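Local coordinates for protein aromatic-amino-acid:2-oxoglutarate transaminase (Candida albicans, PDB 6HND) that probably transfers amino groups from aromatic amino acids, and possibly 2-aminoadipate, to 2-oxo acids using pyridoxal 5'-phosphate as cofactor, at residues 178-182 and 201-205; 410-414 and 430-434. All coordinates share one frame. Residue numbers count along the deposited sequence, not the author numbering.

Contact 1: 178-182 and 201-205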
ATOM      1  N   LEU B 178       3.033   6.248  18.900  1.00 31.66           N
ATOM      2  CA  LEU B 178       4.356   6.815  19.262  1.00 31.85           C
ATOM      3  C   LEU B 178       4.560   8.216  18.666  1.00 34.67           C
ATOM      4  O   LEU B 178       4.628   8.362  17.451  1.00 38.83           O
ATOM      5  CB  LEU B 178       5.448   5.863  18.779  1.00 33.06           C
ATOM      6  CG  LEU B 178       5.388   4.449  19.332  1.00 33.76           C
ATOM      7  CD1 LEU B 178       6.458   3.589  18.681  1.00 34.80           C
ATOM      8  CD2 LEU B 178       5.518   4.438  20.838  1.00 30.64           C
ATOM      9  N   ASP B 179       4.727   9.218  19.506  1.00 37.03           N
ATOM     10  CA  ASP B 179       5.207  10.560  19.089  1.00 36.82           C
ATOM     11  C   ASP B 179       6.725  10.532  19.063  1.00 37.45           C
ATOM     12  O   ASP B 179       7.322   9.593  19.648  1.00 35.75           O
ATOM     13  CB  ASP B 179       4.710  11.655  20.036  1.00 36.29           C
ATOM     14  CG  ASP B 179       3.309  12.100  19.681  1.00 37.59           C
ATOM     15  OD1 ASP B 179       3.085  12.372  18.469  1.00 37.86           O
ATOM     16  OD2 ASP B 179       2.458  12.151  20.592  1.00 37.14           O
ATOM     17  N   ASP B 180       7.302  11.543  18.429  1.00 40.34           N
ATOM     18  CA  ASP B 180       8.760  11.822  18.414  1.00 45.76           C
ATOM     19  C   ASP B 180       9.258  11.895  19.866  1.00 40.04           C
ATOM     20  O   ASP B 180       8.669  12.648  20.635  1.00 40.80           O
ATOM     21  CB  ASP B 180       9.036  13.124  17.654  1.00 49.72           C
ATOM     22  CG  ASP B 180      10.310  13.045  16.847  1.00 60.87           C
ATOM     23  OD1 ASP B 180      11.374  13.319  17.441  1.00 63.06           O
ATOM     24  OD2 ASP B 180      10.224  12.658  15.637  1.00 69.01           O
ATOM     25  N   GLY B 181      10.272  11.113  20.225  1.00 35.74           N
ATOM     26  CA  GLY B 181      10.830  11.095  21.584  1.00 36.32           C
ATOM     27  C   GLY B 181      10.262   9.983  22.455  1.00 33.84           C
ATOM     28  O   GLY B 181      10.841   9.708  23.520  1.00 38.94           O
ATOM     29  N   ASP B 182       9.142   9.371  22.081  1.00 32.73           N
ATOM     30  CA  ASP B 182       8.544   8.291  22.912  1.00 34.42           C
ATOM     31  C   ASP B 182       9.466   7.060  22.917  1.00 35.63           C
ATOM     32  O   ASP B 182      10.355   6.920  22.056  1.00 36.01           O
ATOM     33  CB  ASP B 182       7.136   7.953  22.439  1.00 37.60           C
ATOM     34  CG  ASP B 182       6.115   9.024  22.768  1.00 36.69           C
ATOM     35  OD1 ASP B 182       6.492   9.985  23.473  1.00 36.64           O
ATOM     36  OD2 ASP B 182       4.946   8.838  22.376  1.00 32.77           O
ATOM     37  N   ALA B 201       8.546   6.841  13.584  1.00 37.58           N
ATOM     38  CA  ALA B 201       7.595   7.580  14.443  1.00 38.01           C
ATOM     39  C   ALA B 201       8.392   8.488  15.373  1.00 38.48           C
ATOM     40  O   ALA B 201       7.742   9.198  16.139  1.00 41.66           O
ATOM     41  CB  ALA B 201       6.692   6.630  15.216  1.00 36.21           C
ATOM     42  N   GLY B 202       9.726   8.417  15.309  1.00 36.16           N
ATOM     43  CA  GLY B 202      10.687   9.131  16.169  1.00 39.35           C
ATOM     44  C   GLY B 202      10.909   8.479  17.549  1.00 40.36           C
ATOM     45  O   GLY B 202      11.482   9.142  18.443  1.00 37.94           O
ATOM     46  N   ALA B 203      10.519   7.219  17.737  1.00 38.49           N
ATOM     47  CA  ALA B 203      10.558   6.533  19.050  1.00 41.65           C
ATOM     48  C   ALA B 203      11.891   5.798  19.224  1.00 42.74           C
ATOM     49  O   ALA B 203      12.491   5.375  18.201  1.00 43.46           O
ATOM     50  CB  ALA B 203       9.381   5.599  19.163  1.00 41.08           C
ATOM     51  N   LYS B 204      12.351   5.673  20.466  1.00 48.43           N
ATOM     52  CA  LYS B 204      13.520   4.820  20.824  1.00 50.52           C
ATOM     53  C   LYS B 204      13.006   3.418  21.214  1.00 42.99           C
ATOM     54  O   LYS B 204      12.037   3.308  21.999  1.00 38.15           O
ATOM     55  CB  LYS B 204      14.380   5.453  21.929  1.00 57.02           C
ATOM     56  CG  LYS B 204      15.854   5.034  21.880  1.00 73.45           C
ATOM     57  CD  LYS B 204      16.512   4.683  23.225  1.00 80.72           C
ATOM     58  CE  LYS B 204      17.367   3.418  23.220  1.00 81.68           C
ATOM     59  NZ  LYS B 204      18.804   3.682  22.967  1.00 79.64           N
ATOM     60  N   ALA B 205      13.634   2.380  20.667  1.00 41.31           N
ATOM     61  CA  ALA B 205      13.407   0.964  21.024  1.00 37.82           C
ATOM     62  C   ALA B 205      14.272   0.608  22.235  1.00 37.78           C
ATOM     63  O   ALA B 205      15.507   0.766  22.176  1.00 41.43           O
ATOM     64  CB  ALA B 205      13.737   0.089  19.850  1.00 39.76           C
TER
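Ala201, Leu178 and Ala203 give up the most surface in this contact. It lies at the start of two adjacent parallel strands, 183-187 and 204-208, which helix 193-200 links in a beta-alpha-beta crossover of the large sheet. Leu178, just past helix 166-177, lays CB 3.9 Å from CB of Ala201 and CD1 3.6 Å from CB of Ala203; the alanine methyls are short enough to let the two chains come close. Between the alanines, Gly202 ends helix 193-200 in a Schellman motif with positive phi, where a side chain would clash with OD2 of Asp180. Its O accepts a 2.9 Å hydrogen bond from N of Gly181, itself suited to the type II turn Asp179-Asp182 by its positive phi. Next, N of Lys204 donates to O of Asp182 at 2.8 Å. Arg11 bonds O of both Leu178 and Ala201. Both cross-segment hydrogen bonds run backbone to backbone, so those links do not depend on side-chain identity, whereas Asp suits position 182 because its OD2 steadies the turn by accepting from N of Asp179 at 2.9 Å.

Contact 2: 410-414 and 430-434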
ATOM      1  N   LYS B 410       7.407 -29.454  11.755  1.00 40.01           N
ATOM      2  CA  LYS B 410       8.184 -29.049  12.957  1.00 43.16           C
ATOM      3  C   LYS B 410       8.805 -30.289  13.617  1.00 42.60           C
ATOM      4  O   LYS B 410      10.016 -30.245  13.982  1.00 42.59           O
ATOM      5  CB  LYS B 410       7.326 -28.267  13.950  1.00 40.51           C
ATOM      6  CG  LYS B 410       8.080 -27.849  15.205  1.00 40.18           C
ATOM      7  CD  LYS B 410       7.893 -28.812  16.350  1.00 41.82           C
ATOM      8  CE  LYS B 410       6.545 -28.658  17.020  1.00 44.08           C
ATOM      9  NZ  LYS B 410       6.459 -29.489  18.243  1.00 45.69           N
ATOM     10  N   ASP B 411       8.022 -31.353  13.780  1.00 39.93           N
ATOM     11  CA  ASP B 411       8.484 -32.586  14.483  1.00 43.38           C
ATOM     12  C   ASP B 411       9.592 -33.281  13.672  1.00 42.42           C
ATOM     13  O   ASP B 411      10.573 -33.771  14.282  1.00 41.76           O
ATOM     14  CB  ASP B 411       7.312 -33.526  14.758  1.00 39.21           C
ATOM     15  CG  ASP B 411       6.310 -32.967  15.746  1.00 42.83           C
ATOM     16  OD1 ASP B 411       6.671 -32.007  16.504  1.00 39.17           O
ATOM     17  OD2 ASP B 411       5.176 -33.486  15.736  1.00 42.33           O
ATOM     18  N   LEU B 412       9.437 -33.331  12.352  1.00 39.35           N
ATOM     19  CA  LEU B 412      10.442 -33.905  11.427  1.00 43.56           C
ATOM     20  C   LEU B 412      11.784 -33.187  11.640  1.00 44.06           C
ATOM     21  O   LEU B 412      12.779 -33.851  11.990  1.00 40.51           O
ATOM     22  CB  LEU B 412       9.928 -33.734   9.997  1.00 45.22           C
ATOM     23  CG  LEU B 412      10.467 -34.717   8.969  1.00 49.31           C
ATOM     24  CD1 LEU B 412      10.123 -36.160   9.344  1.00 48.77           C
ATOM     25  CD2 LEU B 412       9.912 -34.358   7.595  1.00 48.43           C
ATOM     26  N   LEU B 413      11.807 -31.861  11.504  1.00 44.77           N
ATOM     27  CA  LEU B 413      13.055 -31.072  11.684  1.00 42.89           C
ATOM     28  C   LEU B 413      13.643 -31.370  13.066  1.00 40.98           C
ATOM     29  O   LEU B 413      14.879 -31.527  13.156  1.00 40.63           O
ATOM     30  CB  LEU B 413      12.753 -29.586  11.507  1.00 40.05           C
ATOM     31  CG  LEU B 413      13.921 -28.653  11.789  1.00 41.40           C
ATOM     32  CD1 LEU B 413      15.052 -28.922  10.806  1.00 44.10           C
ATOM     33  CD2 LEU B 413      13.467 -27.199  11.740  1.00 41.59           C
ATOM     34  N   LEU B 414      12.794 -31.429  14.099  1.00 40.42           N
ATOM     35  CA  LEU B 414      13.236 -31.725  15.491  1.00 41.40           C
ATOM     36  C   LEU B 414      13.823 -33.149  15.564  1.00 41.64           C
ATOM     37  O   LEU B 414      14.868 -33.290  16.222  1.00 40.63           O
ATOM     38  CB  LEU B 414      12.100 -31.493  16.504  1.00 39.36           C
ATOM     39  CG  LEU B 414      12.215 -30.186  17.295  1.00 39.59           C
ATOM     40  CD1 LEU B 414      11.992 -28.991  16.389  1.00 42.25           C
ATOM     41  CD2 LEU B 414      11.251 -30.145  18.454  1.00 36.84           C
ATOM     42  N   VAL B 430      17.353 -27.515  21.078  1.00 44.86           N
ATOM     43  CA  VAL B 430      16.199 -26.930  20.358  1.00 45.08           C
ATOM     44  C   VAL B 430      15.144 -26.589  21.396  1.00 47.96           C
ATOM     45  O   VAL B 430      14.913 -27.427  22.285  1.00 51.79           O
ATOM     46  CB  VAL B 430      15.633 -27.912  19.329  1.00 50.11           C
ATOM     47  CG1 VAL B 430      15.409 -27.219  18.010  1.00 53.70           C
ATOM     48  CG2 VAL B 430      16.543 -29.110  19.128  1.00 59.74           C
ATOM     49  N   ILE B 431      14.564 -25.396  21.293  1.00 46.37           N
ATOM     50  CA  ILE B 431      13.249 -25.068  21.902  1.00 46.59           C
ATOM     51  C   ILE B 431      12.159 -25.684  21.017  1.00 42.84           C
ATOM     52  O   ILE B 431      12.180 -25.407  19.812  1.00 46.68           O
ATOM     53  CB  ILE B 431      13.053 -23.553  22.056  1.00 48.15           C
ATOM     54  CG1 ILE B 431      14.269 -22.868  22.692  1.00 54.94           C
ATOM     55  CG2 ILE B 431      11.773 -23.287  22.836  1.00 49.36           C
ATOM     56  CD1 ILE B 431      14.674 -23.451  24.036  1.00 59.57           C
ATOM     57  N   ASP B 432      11.256 -26.461  21.617  1.00 36.34           N
ATOM     58  CA  ASP B 432       9.990 -26.943  21.016  1.00 38.27           C
ATOM     59  C   ASP B 432       9.005 -25.773  20.921  1.00 38.15           C
ATOM     60  O   ASP B 432       8.457 -25.338  21.931  1.00 38.21           O
ATOM     61  CB  ASP B 432       9.435 -28.121  21.821  1.00 37.00           C
ATOM     62  CG  ASP B 432       8.418 -28.970  21.068  1.00 42.30           C
ATOM     63  OD1 ASP B 432       8.221 -28.745  19.850  1.00 37.55           O
ATOM     64  OD2 ASP B 432       7.799 -29.840  21.718  1.00 44.11           O
ATOM     65  N   PRO B 433       8.757 -25.203  19.714  1.00 38.28           N
ATOM     66  CA  PRO B 433       7.777 -24.126  19.551  1.00 38.97           C
ATOM     67  C   PRO B 433       6.340 -24.634  19.693  1.00 37.51           C
ATOM     68  O   PRO B 433       6.069 -25.732  19.255  1.00 34.19           O
ATOM     69  CB  PRO B 433       7.989 -23.664  18.114  1.00 40.48           C
ATOM     70  CG  PRO B 433       8.434 -24.950  17.403  1.00 40.54           C
ATOM     71  CD  PRO B 433       9.332 -25.616  18.423  1.00 40.10           C
ATOM     72  N   LYS B 434       5.471 -23.813  20.287  1.00 41.41           N
ATOM     73  CA  LYS B 434       4.048 -24.131  20.552  1.00 40.16           C
ATOM     74  C   LYS B 434       3.189 -23.617  19.411  1.00 40.15           C
ATOM     75  O   LYS B 434       2.008 -24.029  19.345  1.00 43.10           O
ATOM     76  CB  LYS B 434       3.596 -23.516  21.872  1.00 48.70           C
ATOM     77  CG  LYS B 434       4.296 -24.080  23.099  1.00 47.62           C
ATOM     78  CD  LYS B 434       3.470 -23.992  24.351  1.00 50.13           C
ATOM     79  CE  LYS B 434       4.228 -23.494  25.569  1.00 50.26           C
ATOM     80  NZ  LYS B 434       5.647 -23.905  25.597  1.00 46.04           N
TER
HETATM   81  O   HOH W   1       4.912 -27.685  20.416  1.00 44.04           O
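Here the long helix 392-418 lies against the end of outer strand 428-430 of the four-stranded antiparallel sheet and the loop after it, a helix-on-sheet arrangement in the C-terminal part of the aminotransferase fold. Lys410, the first residue of the helical segment, points toward 430-434. Its methylene chain packs on the proline ring, CG to CG of Pro433 3.7 Å, while NZ forms a salt bridge with OD1 of Asp432; lysine suits the place because its aliphatic stem can lie on Pro433 while NZ reaches past it to the carboxylates of Asp411 and Asp432. The same NZ also binds O of Pro289, and OD2 of Asp432 accepts from N of Tyr291, so the loop around 289-291 is tied to the charged cluster. Asp411, one residue on, brings OD1 within 3.1 Å of NZ of Lys410, a second salt bridge that extends the network to three residues. Leu412 and Leu413 face elsewhere: both pack on helix 499-518, and Leu413 also meets Leu41 of the second subunit. One turn after Lys410, Leu414 again looks toward 430-434, making an apolar contact from CD1 to CG1 of Val430 (4.2 Å), with CD2 3.6 Å from OD1 of Asp432. The Lys410 NZ to Asp432 OD1 bridge is very short at 2.5 Å, and a bridging water hydrogen-bonds to NZ of Lys410 (3.2 Å) and O of Pro433 (2.5 Å).

The two contacts stand apart, their centres 36 Å from each other and their nearest atoms about 23 Å, and contact 1 is complete in the sequence before contact 2 begins. Contact 1 lies at an edge of the seven-stranded sheet, away from the annotated sites, whereas contact 2 joins the end of an outer strand of the smaller antiparallel sheet, and the loop after it, to helix 392-418. Contact 2 is the nearer to the cofactor: the side chain of Pro433 is about 12 Å from bound pyridoxal phosphate and about 9 Å from that of Tyr283, which binds it. Neither contact touches the cofactor.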